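Local coordinates for YusO protein (Bacillus subtilis, PDB 1S3J) that represses the multidrug resistance operon mdtRP by binding directly to its promoter region as a homodimeric MarR-family transcription factor, at residues Q77-A82 with S96-G101. Sequence-based numbering, arbitrary orientation.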
ATOM      1  N   GLN A  77      13.658  21.783   8.005  1.00 44.23           N
ATOM      2  CA  GLN A  77      15.110  21.639   7.966  1.00 45.33           C
ATOM      3  C   GLN A  77      15.640  21.545   6.528  1.00 45.12           C
ATOM      4  O   GLN A  77      16.756  21.966   6.240  1.00 45.00           O
ATOM      5  CB  GLN A  77      15.525  20.396   8.762  1.00 45.82           C
ATOM      6  CG  GLN A  77      17.034  20.174   8.881  1.00 47.81           C
ATOM      7  CD  GLN A  77      17.617  19.258   7.813  1.00 50.46           C
ATOM      8  OE1 GLN A  77      18.764  19.442   7.385  1.00 53.57           O
ATOM      9  NE2 GLN A  77      16.849  18.274   7.392  1.00 52.69           N
ATOM     10  N   LYS A  78      14.826  20.983   5.640  1.00 44.97           N
ATOM     11  CA  LYS A  78      15.143  20.891   4.220  1.00 44.85           C
ATOM     12  C   LYS A  78      14.575  22.079   3.456  1.00 43.67           C
ATOM     13  O   LYS A  78      14.754  22.167   2.243  1.00 43.33           O
ATOM     14  CB  LYS A  78      14.621  19.565   3.648  1.00 45.31           C
ATOM     15  CG  LYS A  78      15.250  18.362   4.325  1.00 46.63           C
ATOM     16  CD  LYS A  78      14.897  17.037   3.653  1.00 49.66           C
ATOM     17  CE  LYS A  78      13.689  16.374   4.322  1.00 50.12           C
ATOM     18  NZ  LYS A  78      13.429  15.007   3.798  1.00 50.50           N
ATOM     19  N   ASN A  79      13.893  22.972   4.186  1.00 42.60           N
ATOM     20  CA  ASN A  79      13.387  24.261   3.688  1.00 41.82           C
ATOM     21  C   ASN A  79      12.299  24.079   2.628  1.00 40.71           C
ATOM     22  O   ASN A  79      12.231  24.813   1.640  1.00 40.57           O
ATOM     23  CB  ASN A  79      14.544  25.145   3.172  1.00 42.14           C
ATOM     24  CG  ASN A  79      14.063  26.493   2.605  1.00 43.23           C
ATOM     25  OD1 ASN A  79      13.252  27.217   3.223  1.00 41.89           O
ATOM     26  ND2 ASN A  79      14.567  26.831   1.411  1.00 42.88           N
ATOM     27  N   LEU A  80      11.433  23.105   2.864  1.00 38.96           N
ATOM     28  CA  LEU A  80      10.390  22.742   1.921  1.00 38.04           C
ATOM     29  C   LEU A  80       9.047  23.248   2.389  1.00 37.32           C
ATOM     30  O   LEU A  80       8.103  23.331   1.609  1.00 36.85           O
ATOM     31  CB  LEU A  80      10.334  21.228   1.788  1.00 38.17           C
ATOM     32  CG  LEU A  80      11.641  20.542   1.409  1.00 37.72           C
ATOM     33  CD1 LEU A  80      11.414  19.021   1.277  1.00 37.42           C
ATOM     34  CD2 LEU A  80      12.232  21.129   0.124  1.00 37.62           C
ATOM     35  N   ILE A  81       8.954  23.532   3.681  1.00 36.54           N
ATOM     36  CA  ILE A  81       7.794  24.174   4.256  1.00 36.35           C
ATOM     37  C   ILE A  81       8.228  25.293   5.198  1.00 36.22           C
ATOM     38  O   ILE A  81       9.383  25.341   5.628  1.00 35.89           O
ATOM     39  CB  ILE A  81       6.946  23.168   5.051  1.00 36.20           C
ATOM     40  CG1 ILE A  81       7.694  22.716   6.299  1.00 35.90           C
ATOM     41  CG2 ILE A  81       6.529  21.989   4.163  1.00 36.39           C
ATOM     42  CD1 ILE A  81       6.823  22.033   7.267  1.00 37.68           C
ATOM     43  N   ALA A  82       7.275  26.153   5.536  1.00 36.16           N
ATOM     44  CA  ALA A  82       7.456  27.166   6.569  1.00 36.62           C
ATOM     45  C   ALA A  82       6.327  27.042   7.574  1.00 36.40           C
ATOM     46  O   ALA A  82       5.207  26.661   7.215  1.00 36.64           O
ATOM     47  CB  ALA A  82       7.480  28.566   5.949  1.00 36.38           C
ATOM     48  N   SER A  96       2.788  25.788   5.376  1.00 35.24           N
ATOM     49  CA  SER A  96       2.628  26.075   3.961  1.00 35.74           C
ATOM     50  C   SER A  96       3.868  25.664   3.176  1.00 35.80           C
ATOM     51  O   SER A  96       4.944  25.427   3.752  1.00 35.53           O
ATOM     52  CB  SER A  96       2.301  27.561   3.758  1.00 36.09           C
ATOM     53  OG  SER A  96       3.279  28.373   4.389  1.00 37.90           O
ATOM     54  N   LEU A  97       3.737  25.550   1.859  1.00 36.38           N
ATOM     55  CA  LEU A  97       4.912  25.233   1.021  1.00 36.94           C
ATOM     56  C   LEU A  97       5.800  26.433   0.833  1.00 37.83           C
ATOM     57  O   LEU A  97       5.313  27.533   0.668  1.00 37.88           O
ATOM     58  CB  LEU A  97       4.485  24.760  -0.362  1.00 36.75           C
ATOM     59  CG  LEU A  97       3.593  23.531  -0.424  1.00 36.23           C
ATOM     60  CD1 LEU A  97       3.109  23.371  -1.834  1.00 36.71           C
ATOM     61  CD2 LEU A  97       4.367  22.301   0.035  1.00 35.63           C
ATOM     62  N   THR A  98       7.112  26.216   0.835  1.00 39.51           N
ATOM     63  CA  THR A  98       8.056  27.184   0.288  1.00 39.83           C
ATOM     64  C   THR A  98       8.106  26.985  -1.233  1.00 40.91           C
ATOM     65  O   THR A  98       7.489  26.040  -1.764  1.00 40.37           O
ATOM     66  CB  THR A  98       9.451  26.971   0.873  1.00 40.18           C
ATOM     67  OG1 THR A  98       9.906  25.643   0.581  1.00 39.68           O
ATOM     68  CG2 THR A  98       9.452  27.045   2.411  1.00 40.09           C
ATOM     69  N   ASP A  99       8.833  27.873  -1.920  1.00 41.83           N
ATOM     70  CA  ASP A  99       9.094  27.748  -3.356  1.00 42.94           C
ATOM     71  C   ASP A  99       9.784  26.412  -3.598  1.00 43.19           C
ATOM     72  O   ASP A  99       9.440  25.697  -4.530  1.00 42.64           O
ATOM     73  CB  ASP A  99      10.029  28.863  -3.899  1.00 43.24           C
ATOM     74  CG  ASP A  99       9.321  30.222  -4.142  1.00 44.85           C
ATOM     75  OD1 ASP A  99       8.080  30.323  -4.000  1.00 47.37           O
ATOM     76  OD2 ASP A  99       9.956  31.256  -4.494  1.00 44.84           O
ATOM     77  N   GLU A 100      10.765  26.096  -2.753  1.00 43.95           N
ATOM     78  CA  GLU A 100      11.605  24.913  -2.940  1.00 44.93           C
ATOM     79  C   GLU A 100      10.816  23.636  -2.700  1.00 45.11           C
ATOM     80  O   GLU A 100      11.110  22.604  -3.299  1.00 45.26           O
ATOM     81  CB  GLU A 100      12.831  24.944  -2.020  1.00 45.24           C
ATOM     82  CG  GLU A 100      13.905  25.932  -2.443  1.00 47.24           C
ATOM     83  CD  GLU A 100      13.859  27.248  -1.664  1.00 50.60           C
ATOM     84  OE1 GLU A 100      14.940  27.878  -1.534  1.00 52.55           O
ATOM     85  OE2 GLU A 100      12.763  27.658  -1.179  1.00 50.48           O
ATOM     86  N   GLY A 101       9.815  23.724  -1.827  1.00 45.37           N
ATOM     87  CA  GLY A 101       8.959  22.601  -1.499  1.00 45.61           C
ATOM     88  C   GLY A 101       7.958  22.308  -2.595  1.00 45.69           C
ATOM     89  O   GLY A 101       7.668  21.152  -2.855  1.00 45.23           O
TER
HETATM   90  O   HOH W   1       3.008  28.360   7.008  1.00 34.91           O
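Thr-98 meets Asn-79 through its hydroxyl, which does two jobs: OG1 donates to Asn-79 O at 2.7 Å and accepts from Gly-101 N at 3.1 Å. With chi1 at 59°, OG1 lies between the backbone N and the carbonyl carbon of Thr-98, where one oxygen serves both partners. Thr-98 stands at the N-cap of helix 99-120, and the bond from Gly-101 N is its side-chain capping bond; the bond to Asn-79 O ties that cap to Asn-79, whose positive phi and two bonds back into the last turn of helix 65-77 define a Schellman motif. The end of one helix is thus joined to the start of another.

The same rotamer lays CG2 against the backbone of the facing strand, 3.5 Å from Ile-81 C. Beside it, Leu-80 O takes a nearly straight bond from Thr-98 N (3.1 Å, 167° at the hydrogen), although the donor sits above the carbonyl plane. Gly-101 CA also approaches Leu-80 O, at 3.3 Å, in a CA-H...O contact. Both solvent-exposed, the Asn-79 amide and Glu-100 carboxylate cross with their planes 73° apart, ND2 lying 3.1 Å from OE1.

Beyond the turn, Ala-82 and Ser-96 form an antiparallel hydrogen-bonded pair with both side chains on one face. A water bridges the pair, donating to Ala-82 O and accepting from Ser-96 OG at 2.6 Å. Ile-81 and Leu-97 point away from each other's strand, yet both side chains reach Leu-43 of helix 37-49, while Leu-80 and Ile-81 also touch Leu-75 of helix 65-77. This is the base of the beta-hairpin wing in the winged helix-turn-helix fold of MarR regulators, where the wing follows the predicted DNA-binding motif.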